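Local coordinates for protein fatty acid amide hydrolase (PDB 6KVR) that probably hydrolyses monocarboxylic acid amides, fatty acid amides among them, to the free carboxylate and ammonium, as an amidase of the amidase signature family, at residues Glu134-Tyr139 / Ile189-Gly194; Asn138-Lys141 / Lys145-Gly148; Thr365-Leu370 / Ile377-Pro382; Asn469-His474 / Val537-Gly542. All coordinates share one frame; numbering follows the deposited sequence.

Contact 1 (Glu134-Tyr139 / Ile189-Gly194); sequences EERDNY and ILEKLG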
loop_
_atom_site.group_PDB
_atom_site.type_symbol
_atom_site.label_atom_id
_atom_site.label_comp_id
_atom_site.label_asym_id
_atom_site.label_seq_id
_atom_site.Cartn_x
_atom_site.Cartn_y
_atom_site.Cartn_z
ATOM N N GLU A 134 12.460 5.325 -36.985
ATOM C CA GLU A 134 11.868 5.556 -38.299
ATOM C C GLU A 134 10.345 5.572 -38.219
ATOM O O GLU A 134 9.694 6.476 -38.760
ATOM C CB GLU A 134 12.362 4.494 -39.281
ATOM C CG GLU A 134 13.551 4.984 -40.110
ATOM C CD GLU A 134 14.553 3.901 -40.418
ATOM O OE1 GLU A 134 14.221 2.691 -40.291
ATOM O OE2 GLU A 134 15.691 4.265 -40.775
ATOM N N GLU A 135 9.761 4.579 -37.533
ATOM C CA GLU A 135 8.316 4.568 -37.322
ATOM C C GLU A 135 7.846 5.874 -36.706
ATOM O O GLU A 135 6.822 6.426 -37.116
ATOM C CB GLU A 135 7.909 3.396 -36.428
ATOM C CG GLU A 135 8.563 2.085 -36.760
ATOM C CD GLU A 135 8.049 0.935 -35.897
ATOM O OE1 GLU A 135 6.842 0.918 -35.576
ATOM O OE2 GLU A 135 8.866 0.064 -35.515
ATOM N N ARG A 136 8.592 6.386 -35.727
ATOM C CA ARG A 136 8.226 7.653 -35.108
ATOM C C ARG A 136 8.117 8.754 -36.150
ATOM O O ARG A 136 7.151 9.526 -36.162
ATOM C CB ARG A 136 9.252 8.037 -34.043
ATOM C CG ARG A 136 9.311 7.081 -32.880
ATOM C CD ARG A 136 7.963 7.008 -32.189
ATOM N NE ARG A 136 8.033 6.148 -31.019
ATOM C CZ ARG A 136 7.780 4.850 -31.034
ATOM N NH1 ARG A 136 7.427 4.230 -32.153
ATOM N NH2 ARG A 136 7.873 4.162 -29.897
ATOM N N ASP A 137 9.100 8.831 -37.043
ATOM C CA ASP A 137 9.089 9.888 -38.044
ATOM C C ASP A 137 7.995 9.640 -39.078
ATOM O O ASP A 137 7.324 10.585 -39.510
ATOM C CB ASP A 137 10.468 10.002 -38.700
ATOM C CG ASP A 137 11.489 10.761 -37.821
ATOM O OD1 ASP A 137 11.081 11.617 -36.989
ATOM O OD2 ASP A 137 12.705 10.491 -37.952
ATOM N N ASN A 138 7.774 8.373 -39.460
ATOM C CA ASN A 138 6.653 8.048 -40.343
ATOM C C ASN A 138 5.337 8.521 -39.747
ATOM O O ASN A 138 4.513 9.139 -40.436
ATOM C CB ASN A 138 6.586 6.549 -40.598
ATOM C CG ASN A 138 7.747 6.051 -41.416
ATOM O OD1 ASN A 138 8.040 4.852 -41.428
ATOM N ND2 ASN A 138 8.438 6.972 -42.094
ATOM N N TYR A 139 5.122 8.227 -38.463
ATOM C CA TYR A 139 3.891 8.631 -37.799
ATOM C C TYR A 139 3.735 10.146 -37.817
ATOM O O TYR A 139 2.639 10.663 -38.061
ATOM C CB TYR A 139 3.889 8.086 -36.368
ATOM C CG TYR A 139 2.613 8.325 -35.596
ATOM C CD1 TYR A 139 2.357 9.563 -35.012
ATOM C CD2 TYR A 139 1.681 7.312 -35.426
ATOM C CE1 TYR A 139 1.213 9.791 -34.303
ATOM C CE2 TYR A 139 0.524 7.533 -34.713
ATOM C CZ TYR A 139 0.297 8.777 -34.153
ATOM O OH TYR A 139 -0.848 9.024 -33.441
ATOM N N ILE A 189 4.357 1.005 -21.086
ATOM C CA ILE A 189 3.857 2.370 -20.994
ATOM C C ILE A 189 4.804 3.335 -21.703
ATOM O O ILE A 189 4.360 4.256 -22.399
ATOM C CB ILE A 189 3.636 2.762 -19.526
ATOM C CG1 ILE A 189 2.376 2.085 -18.976
ATOM C CG2 ILE A 189 3.553 4.301 -19.372
ATOM C CD1 ILE A 189 2.200 2.310 -17.492
ATOM N N LEU A 190 6.120 3.140 -21.554
ATOM C CA LEU A 190 7.064 4.078 -22.160
ATOM C C LEU A 190 6.967 4.049 -23.679
ATOM O O LEU A 190 6.980 5.104 -24.328
ATOM C CB LEU A 190 8.492 3.778 -21.699
ATOM C CG LEU A 190 8.755 4.131 -20.230
ATOM C CD1 LEU A 190 10.190 3.811 -19.846
ATOM C CD2 LEU A 190 8.435 5.612 -19.969
ATOM N N GLU A 191 6.840 2.849 -24.258
ATOM C CA GLU A 191 6.669 2.716 -25.702
ATOM C C GLU A 191 5.394 3.403 -26.179
ATOM O O GLU A 191 5.413 4.153 -27.159
ATOM C CB GLU A 191 6.653 1.241 -26.095
ATOM C CG GLU A 191 6.587 1.014 -27.585
ATOM C CD GLU A 191 6.404 -0.454 -27.943
ATOM O OE1 GLU A 191 6.705 -0.826 -29.106
ATOM O OE2 GLU A 191 5.941 -1.234 -27.089
ATOM N N LYS A 192 4.264 3.150 -25.509
ATOM C CA LYS A 192 3.020 3.811 -25.910
ATOM C C LYS A 192 3.148 5.334 -25.864
ATOM O O LYS A 192 2.577 6.036 -26.703
ATOM C CB LYS A 192 1.855 3.338 -25.032
ATOM C CG LYS A 192 1.540 1.841 -25.184
ATOM C CD LYS A 192 0.360 1.388 -24.317
ATOM C CE LYS A 192 0.127 -0.122 -24.445
ATOM N NZ LYS A 192 -0.798 -0.651 -23.383
ATOM N N LEU A 193 3.907 5.865 -24.906
ATOM C CA LEU A 193 4.154 7.299 -24.837
ATOM C C LEU A 193 5.121 7.794 -25.921
ATOM O O LEU A 193 5.289 9.015 -26.077
ATOM C CB LEU A 193 4.691 7.662 -23.451
ATOM C CG LEU A 193 3.721 7.459 -22.274
ATOM C CD1 LEU A 193 4.447 7.588 -20.938
ATOM C CD2 LEU A 193 2.576 8.459 -22.339
ATOM N N GLY A 194 5.767 6.889 -26.656
ATOM C CA GLY A 194 6.593 7.262 -27.783
ATOM C C GLY A 194 8.079 7.027 -27.633
ATOM O O GLY A 194 8.826 7.357 -28.565
#
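Arg136 points the edge of its guanidinium at the carbonyl of Gly194, covering the end of helix 185-192 from the side of helix 126-143. Arg136 NE is 2.8 Å from Gly194 O, and the hydrogen bond is practically straight, with 178° at the hydrogen. The oxygen lies in the guanidinium plane, so the donor side of the geometry is well met. On the acceptor side the fit is different: NE stands above the carbonyl plane, about 50° out of it, and the C=O...N angle is 112°. A bend at chi2 turns NE to this oxygen. Beyond it NH2 reaches on to hydrogen-bond Ala195 O, which gives the guanidinium a second backbone carbonyl and limits its rotation.

Contact with Glu191 is looser. Arg136 NH2 comes within 3.7 Å of Glu191 O, oblique to the guanidinium and not a hydrogen bond, and within 4.1 Å of Glu191 CG; the charged ends, Arg136 NH2 and Glu191 OE1, remain 5.2 Å apart, too far for a salt bridge. Gly194 itself has positive phi, and Gly194 N bonds back to Glu191 O at 2.8 Å, part of the Schellman motif that closes the helix.

The Gly194 backbone also hydrogen-bonds Gly152. To this Arg136 adds donors for Gly194 O and Ala195 O, and the partial negative charge gathered at this C-terminal end would be expected to suit its positive charge.

Contact 2 (Asn138-Lys141 / Lys145-Gly148); sequences NYFK and KTVG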
loop_
_atom_site.group_PDB
_atom_site.type_symbol
_atom_site.label_atom_id
_atom_site.label_comp_id
_atom_site.label_asym_id
_atom_site.label_seq_id
_atom_site.Cartn_x
_atom_site.Cartn_y
_atom_site.Cartn_z
ATOM N N ASN A 138 7.774 8.373 -39.460
ATOM C CA ASN A 138 6.653 8.048 -40.343
ATOM C C ASN A 138 5.337 8.521 -39.747
ATOM O O ASN A 138 4.513 9.139 -40.436
ATOM C CB ASN A 138 6.586 6.549 -40.598
ATOM C CG ASN A 138 7.747 6.051 -41.416
ATOM O OD1 ASN A 138 8.040 4.852 -41.428
ATOM N ND2 ASN A 138 8.438 6.972 -42.094
ATOM N N TYR A 139 5.122 8.227 -38.463
ATOM C CA TYR A 139 3.891 8.631 -37.799
ATOM C C TYR A 139 3.735 10.146 -37.817
ATOM O O TYR A 139 2.639 10.663 -38.061
ATOM C CB TYR A 139 3.889 8.086 -36.368
ATOM C CG TYR A 139 2.613 8.325 -35.596
ATOM C CD1 TYR A 139 2.357 9.563 -35.012
ATOM C CD2 TYR A 139 1.681 7.312 -35.426
ATOM C CE1 TYR A 139 1.213 9.791 -34.303
ATOM C CE2 TYR A 139 0.524 7.533 -34.713
ATOM C CZ TYR A 139 0.297 8.777 -34.153
ATOM O OH TYR A 139 -0.848 9.024 -33.441
ATOM N N PHE A 140 4.824 10.873 -37.561
ATOM C CA PHE A 140 4.757 12.330 -37.532
ATOM C C PHE A 140 4.382 12.895 -38.901
ATOM O O PHE A 140 3.576 13.830 -38.999
ATOM C CB PHE A 140 6.095 12.903 -37.068
ATOM C CG PHE A 140 6.083 14.388 -36.873
ATOM C CD1 PHE A 140 5.427 14.951 -35.797
ATOM C CD2 PHE A 140 6.731 15.217 -37.763
ATOM C CE1 PHE A 140 5.421 16.320 -35.617
ATOM C CE2 PHE A 140 6.734 16.579 -37.591
ATOM C CZ PHE A 140 6.082 17.134 -36.517
ATOM N N LYS A 141 4.964 12.345 -39.966
ATOM C CA LYS A 141 4.579 12.715 -41.322
ATOM C C LYS A 141 3.076 12.559 -41.520
ATOM O O LYS A 141 2.361 13.555 -41.690
ATOM C CB LYS A 141 5.331 11.857 -42.338
ATOM C CG LYS A 141 5.851 12.629 -43.530
ATOM C CD LYS A 141 4.745 12.882 -44.544
ATOM C CE LYS A 141 5.208 13.840 -45.642
ATOM N NZ LYS A 141 4.224 13.958 -46.762
ATOM N N LYS A 145 1.464 15.113 -35.950
ATOM C CA LYS A 145 1.604 15.251 -34.510
ATOM C C LYS A 145 2.378 14.045 -34.001
ATOM O O LYS A 145 2.656 13.103 -34.744
ATOM C CB LYS A 145 0.236 15.368 -33.823
ATOM C CG LYS A 145 -0.761 14.285 -34.239
ATOM C CD LYS A 145 -2.118 14.540 -33.616
ATOM C CE LYS A 145 -3.151 13.507 -34.046
ATOM N NZ LYS A 145 -2.741 12.104 -33.757
ATOM N N THR A 146 2.720 14.076 -32.722
ATOM C CA THR A 146 3.491 12.981 -32.159
ATOM C C THR A 146 2.576 11.938 -31.521
ATOM O O THR A 146 1.389 12.174 -31.280
ATOM C CB THR A 146 4.495 13.508 -31.143
ATOM O OG1 THR A 146 3.829 14.368 -30.221
ATOM C CG2 THR A 146 5.598 14.290 -31.863
ATOM N N VAL A 147 3.153 10.757 -31.280
ATOM C CA VAL A 147 2.441 9.656 -30.642
ATOM C C VAL A 147 2.113 9.952 -29.186
ATOM O O VAL A 147 1.157 9.387 -28.644
ATOM C CB VAL A 147 3.286 8.371 -30.752
ATOM C CG1 VAL A 147 2.507 7.165 -30.277
ATOM C CG2 VAL A 147 3.750 8.171 -32.181
ATOM N N GLY A 148 2.891 10.816 -28.530
ATOM C CA GLY A 148 2.736 11.076 -27.116
ATOM C C GLY A 148 3.909 11.902 -26.625
ATOM O O GLY A 148 4.786 12.269 -27.408
#
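Val147 sets one methyl over the face of the Tyr139 ring as the chain returns past the helix it has just left. Val147 CG2 is 3.6 Å from the Tyr139 ring centroid and 16° off the ring normal, a CH-pi contact; displaced toward the rim, Val147 CG2 comes nearest to Tyr139 CD1, at 3.4 Å. Tyr139 CG stands anti to the backbone N (chi1 -175°), which carries the ring out from helix 126-143 to meet this methyl.

Lys145 O lies at the edge of the same ring, close to its plane, 3.6 Å from Tyr139 CD1. The same Lys145 O also approaches Phe140 CD1 at 3.5 Å, obliquely to that ring, and receives a CA-H...O contact from Phe140 CA at 3.6 Å with 165° at the hydrogen. Thr146 CG2 touches Phe140 CD1 more loosely. The Lys145 chain crosses the tyrosine obliquely, a bend at chi4 bringing Lys145 NZ to 3.6 Å from Tyr139 OH, not counted as a hydrogen bond.

No hydrogen bond joins the segments. Outside them, Val147 N binds His151 ND1, and His143 meets the Tyr139 ring. This is a tight helix-to-loop reversal at the protein surface, leading toward strand 155-158.

Contact 3 (Thr365-Leu370 / Ile377-Pro382); sequences TVVEKL and IIEFDP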
loop_
_atom_site.group_PDB
_atom_site.type_symbol
_atom_site.label_atom_id
_atom_site.label_comp_id
_atom_site.label_asym_id
_atom_site.label_seq_id
_atom_site.Cartn_x
_atom_site.Cartn_y
_atom_site.Cartn_z
ATOM N N THR A 365 29.061 22.771 2.115
ATOM C CA THR A 365 28.951 23.852 1.138
ATOM C C THR A 365 27.499 24.070 0.725
ATOM O O THR A 365 27.061 25.214 0.544
ATOM C CB THR A 365 29.830 23.561 -0.088
ATOM O OG1 THR A 365 31.210 23.508 0.303
ATOM C CG2 THR A 365 29.679 24.648 -1.145
ATOM N N VAL A 366 26.724 22.984 0.591
ATOM C CA VAL A 366 25.343 23.133 0.134
ATOM C C VAL A 366 24.489 23.767 1.228
ATOM O O VAL A 366 23.655 24.640 0.956
ATOM C CB VAL A 366 24.788 21.773 -0.341
ATOM C CG1 VAL A 366 23.261 21.806 -0.490
ATOM C CG2 VAL A 366 25.439 21.379 -1.665
ATOM N N VAL A 367 24.700 23.360 2.481
ATOM C CA VAL A 367 23.963 23.957 3.591
ATOM C C VAL A 367 24.224 25.461 3.658
ATOM O O VAL A 367 23.299 26.257 3.864
ATOM C CB VAL A 367 24.326 23.261 4.915
ATOM C CG1 VAL A 367 23.821 24.074 6.096
ATOM C CG2 VAL A 367 23.743 21.837 4.960
ATOM N N GLU A 368 25.477 25.878 3.465
ATOM C CA GLU A 368 25.776 27.301 3.589
ATOM C C GLU A 368 25.156 28.090 2.440
ATOM O O GLU A 368 24.635 29.192 2.638
ATOM C CB GLU A 368 27.288 27.511 3.678
ATOM C CG GLU A 368 27.870 27.054 5.028
ATOM C CD GLU A 368 27.346 27.876 6.221
ATOM O OE1 GLU A 368 26.846 27.283 7.211
ATOM O OE2 GLU A 368 27.435 29.125 6.173
ATOM N N LYS A 369 25.153 27.510 1.246
ATOM C CA LYS A 369 24.468 28.117 0.115
ATOM C C LYS A 369 22.961 28.254 0.364
ATOM O O LYS A 369 22.348 29.261 -0.010
ATOM C CB LYS A 369 24.751 27.270 -1.109
ATOM C CG LYS A 369 24.646 28.010 -2.398
ATOM C CD LYS A 369 25.977 28.707 -2.746
ATOM C CE LYS A 369 25.855 29.590 -3.985
ATOM N NZ LYS A 369 24.743 30.596 -3.797
ATOM N N LEU A 370 22.343 27.238 0.973
ATOM C CA LEU A 370 20.916 27.310 1.288
ATOM C C LEU A 370 20.643 28.366 2.348
ATOM O O LEU A 370 19.678 29.132 2.251
ATOM C CB LEU A 370 20.407 25.953 1.784
ATOM C CG LEU A 370 20.256 24.802 0.794
ATOM C CD1 LEU A 370 19.851 23.546 1.560
ATOM C CD2 LEU A 370 19.232 25.168 -0.290
ATOM N N ILE A 377 17.242 26.200 8.199
ATOM C CA ILE A 377 17.860 24.884 8.301
ATOM C C ILE A 377 17.798 24.435 9.754
ATOM O O ILE A 377 17.926 25.244 10.682
ATOM C CB ILE A 377 19.311 24.843 7.772
ATOM C CG1 ILE A 377 20.256 25.523 8.741
ATOM C CG2 ILE A 377 19.431 25.455 6.367
ATOM C CD1 ILE A 377 21.557 24.774 8.887
ATOM N N ILE A 378 17.559 23.143 9.945
ATOM C CA ILE A 378 17.531 22.505 11.253
ATOM C C ILE A 378 18.622 21.447 11.246
ATOM O O ILE A 378 18.676 20.628 10.321
ATOM C CB ILE A 378 16.155 21.868 11.540
ATOM C CG1 ILE A 378 15.059 22.929 11.597
ATOM C CG2 ILE A 378 16.189 21.034 12.807
ATOM C CD1 ILE A 378 13.666 22.342 11.727
ATOM N N GLU A 379 19.506 21.479 12.247
ATOM C CA GLU A 379 20.522 20.442 12.391
ATOM C C GLU A 379 19.876 19.250 13.087
ATOM O O GLU A 379 19.333 19.380 14.190
ATOM C CB GLU A 379 21.746 20.947 13.158
ATOM C CG GLU A 379 22.557 22.030 12.428
ATOM C CD GLU A 379 23.323 21.537 11.179
ATOM O OE1 GLU A 379 23.764 20.367 11.135
ATOM O OE2 GLU A 379 23.505 22.343 10.237
ATOM N N PHE A 380 19.905 18.098 12.423
ATOM C CA PHE A 380 19.008 16.984 12.713
ATOM C C PHE A 380 19.827 15.744 13.043
ATOM O O PHE A 380 20.612 15.274 12.210
ATOM C CB PHE A 380 18.099 16.731 11.507
ATOM C CG PHE A 380 17.122 15.611 11.686
ATOM C CD1 PHE A 380 16.463 15.423 12.892
ATOM C CD2 PHE A 380 16.823 14.772 10.620
ATOM C CE1 PHE A 380 15.541 14.398 13.034
ATOM C CE2 PHE A 380 15.904 13.751 10.752
ATOM C CZ PHE A 380 15.266 13.558 11.958
ATOM N N ASP A 381 19.646 15.220 14.255
ATOM C CA ASP A 381 20.287 13.986 14.689
ATOM C C ASP A 381 19.260 12.859 14.553
ATOM O O ASP A 381 18.427 12.675 15.451
ATOM C CB ASP A 381 20.776 14.121 16.137
ATOM C CG ASP A 381 21.676 12.979 16.570
ATOM O OD1 ASP A 381 21.748 11.946 15.861
ATOM O OD2 ASP A 381 22.323 13.122 17.629
ATOM N N PRO A 382 19.270 12.091 13.465
ATOM C CA PRO A 382 18.109 11.249 13.126
ATOM C C PRO A 382 17.974 10.078 14.080
ATOM O O PRO A 382 18.951 9.368 14.352
ATOM C CB PRO A 382 18.426 10.779 11.699
ATOM C CG PRO A 382 19.916 10.786 11.637
ATOM C CD PRO A 382 20.349 11.976 12.469
#
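Ile377 and Val367 carry most of the surface buried here, Ile377 somewhat more, and they meet through a single methyl pair: Ile377 CD1 and Val367 CG1, 3.7 Å apart. Both residues project toward the opposite segment, and their side chains cross at about a right angle. That no other pair of their atoms comes within 4.2 Å shows the contact to be made at the ends of the branches. For Ile377 the route is unusual. Its CG1 sits between the backbone N and the carbonyl carbon (chi1 74°), and chi2, at 139°, falls short of a fully extended chain; together they carry CD1 up to the helix. Val367 has CG1 anti to the backbone N, directed at the strand. The nearest backbone approach, Val367 CA to Ile377 CA at 7.8 Å, leaves the space between helix and strand to be bridged by side chains.

Glu379 contributes marginally, its OE2 being 4.5 Å from Val367 CG1. Its carboxylate is taken by Arg348, with which OE2 forms a salt bridge, and Val367 also touches Arg348 and Ile346.

The two segments belong to the beta-alpha-beta unit of strand 343-346, helix 357-372 and strand 376-379, the last being an outermost strand of the sheet within this chain. With no hydrogen bond between them, helix and strand are probably joined here mainly by dispersion and partial exclusion of water, while the adjacent charge is paired by an arginine outside both segments.

Contact 4 (Asn469-His474 / Val537-Gly542); sequences NNVAPH and VGAPVG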
loop_
_atom_site.group_PDB
_atom_site.type_symbol
_atom_site.label_atom_id
_atom_site.label_comp_id
_atom_site.label_asym_id
_atom_site.label_seq_id
_atom_site.Cartn_x
_atom_site.Cartn_y
_atom_site.Cartn_z
ATOM N N ASN A 469 28.575 6.917 2.570
ATOM C CA ASN A 469 29.608 7.505 3.428
ATOM C C ASN A 469 30.875 7.861 2.663
ATOM O O ASN A 469 31.940 8.053 3.260
ATOM C CB ASN A 469 29.956 6.548 4.570
ATOM C CG ASN A 469 30.204 5.134 4.070
ATOM O OD1 ASN A 469 29.326 4.277 4.141
ATOM N ND2 ASN A 469 31.379 4.906 3.501
ATOM N N ASN A 470 30.792 7.920 1.342
ATOM C CA ASN A 470 31.934 8.232 0.500
ATOM C C ASN A 470 31.378 8.614 -0.865
ATOM O O ASN A 470 30.169 8.522 -1.108
ATOM C CB ASN A 470 32.904 7.042 0.437
ATOM C CG ASN A 470 34.240 7.398 -0.202
ATOM O OD1 ASN A 470 34.640 8.562 -0.246
ATOM N ND2 ASN A 470 34.924 6.393 -0.719
ATOM N N VAL A 471 32.263 9.058 -1.748
ATOM C CA VAL A 471 31.942 9.142 -3.170
ATOM C C VAL A 471 31.943 7.707 -3.680
ATOM O O VAL A 471 32.071 6.775 -2.882
ATOM C CB VAL A 471 32.955 10.020 -3.930
ATOM C CG1 VAL A 471 32.795 11.475 -3.522
ATOM C CG2 VAL A 471 34.347 9.571 -3.618
ATOM N N ALA A 472 31.834 7.522 -4.999
ATOM C CA ALA A 472 31.775 6.191 -5.595
ATOM C C ALA A 472 32.854 5.278 -5.015
ATOM O O ALA A 472 34.016 5.688 -4.897
ATOM C CB ALA A 472 31.933 6.269 -7.116
ATOM N N PRO A 473 32.520 4.052 -4.655
ATOM C CA PRO A 473 33.506 3.148 -4.059
ATOM C C PRO A 473 34.342 2.446 -5.127
ATOM O O PRO A 473 34.043 2.467 -6.318
ATOM C CB PRO A 473 32.630 2.148 -3.305
ATOM C CG PRO A 473 31.454 2.005 -4.205
ATOM C CD PRO A 473 31.197 3.416 -4.775
ATOM N N HIS A 474 35.417 1.819 -4.677
ATOM C CA HIS A 474 36.118 0.901 -5.562
ATOM C C HIS A 474 35.240 -0.320 -5.822
ATOM O O HIS A 474 34.417 -0.699 -4.987
ATOM C CB HIS A 474 37.448 0.476 -4.947
ATOM C CG HIS A 474 38.437 1.591 -4.829
ATOM N ND1 HIS A 474 39.528 1.534 -3.988
ATOM C CD2 HIS A 474 38.510 2.788 -5.459
ATOM C CE1 HIS A 474 40.224 2.651 -4.099
ATOM N NE2 HIS A 474 39.626 3.431 -4.984
ATOM N N VAL A 537 39.963 10.250 -7.170
ATOM C CA VAL A 537 40.146 11.612 -7.675
ATOM C C VAL A 537 38.955 12.072 -8.508
ATOM O O VAL A 537 38.567 11.418 -9.486
ATOM C CB VAL A 537 41.428 11.701 -8.519
ATOM C CG1 VAL A 537 41.597 13.122 -9.042
ATOM C CG2 VAL A 537 42.662 11.230 -7.729
ATOM N N GLY A 538 38.412 13.244 -8.162
ATOM C CA GLY A 538 37.481 13.918 -9.037
ATOM C C GLY A 538 36.104 13.299 -9.118
ATOM O O GLY A 538 35.318 13.696 -9.990
ATOM N N ALA A 539 35.789 12.351 -8.229
ATOM C CA ALA A 539 34.479 11.699 -8.231
ATOM C C ALA A 539 33.383 12.688 -7.850
ATOM O O ALA A 539 33.537 13.449 -6.893
ATOM C CB ALA A 539 34.462 10.531 -7.251
ATOM N N PRO A 540 32.251 12.671 -8.545
ATOM C CA PRO A 540 31.162 13.592 -8.196
ATOM C C PRO A 540 30.571 13.281 -6.828
ATOM O O PRO A 540 30.603 12.142 -6.352
ATOM C CB PRO A 540 30.134 13.368 -9.311
ATOM C CG PRO A 540 30.443 12.037 -9.875
ATOM C CD PRO A 540 31.922 11.811 -9.695
ATOM N N VAL A 541 30.051 14.325 -6.180
ATOM C CA VAL A 541 29.313 14.191 -4.927
ATOM C C VAL A 541 27.844 14.466 -5.206
ATOM O O VAL A 541 27.481 15.577 -5.619
ATOM C CB VAL A 541 29.810 15.139 -3.830
ATOM C CG1 VAL A 541 28.918 14.959 -2.613
ATOM C CG2 VAL A 541 31.243 14.853 -3.463
ATOM N N GLY A 542 26.999 13.476 -4.969
ATOM C CA GLY A 542 25.556 13.660 -5.038
ATOM C C GLY A 542 24.945 13.461 -3.667
ATOM O O GLY A 542 25.408 12.617 -2.897
HETATM O O HOH W 1 31.256 9.618 -7.109
#
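Val471 makes every apolar contact here, with Ala539 and Val541. Val471 CB lies 3.7 Å from Ala539 CB, with Val471 CG2 nearly as close to the same methyl, while Val471 CG1 meets Val541 CG2 at 3.7 Å. Val471 has CG1 anti to the carbonyl carbon (chi1 -69°), which directs the two branches to different neighbours: CG2 to the alanine, CG1 to the strand residue. The Val471 and Val541 side chains cross at about a right angle. The group is closed by helix 357-372, whose Ile359 touches both valines.

Between apolar and polar stands Pro540 O, 3.6 Å from Val471 CG1, a carbonyl packed beside a methyl. That oxygen has its polar partner in a water, which donates to Pro540 O at 2.7 Å and accepts from Ala472 N at 3.0 Å. No direct hydrogen bond crosses between the segments, so this molecule supplies their polar link.

All the touching residues are buried. They join the loop after strand 462-466 to the start of strand 540-546, two neighbouring strands of the central sheet. The bridging water gives buried Ala472 N and Pro540 O a partner, which probably offsets the cost of burying them.

How the contacts relate
Contact 4 is the buried one, about 14 Å from the chain's centre, and contact 2 lies at the surface; contacts 1 and 3 are intermediate. Contacts 1 and 2 both use helix 126-143, share Asn138 and Tyr139, and touch where Lys192 O meets Val147 CG1, their centres being about 7 Å apart. Contacts 3 and 4 reach the same sheet, and helix 357-372 serves both: it supplies one segment of contact 3 and covers the valines of contact 4. Chemistry varies accordingly: a charged side chain on backbone carbonyls in contact 1, ring-face and carbonyl contacts in contact 2, chiefly a methyl pair in contact 3, beside a carboxylate paired elsewhere, methyls plus a water in contact 4.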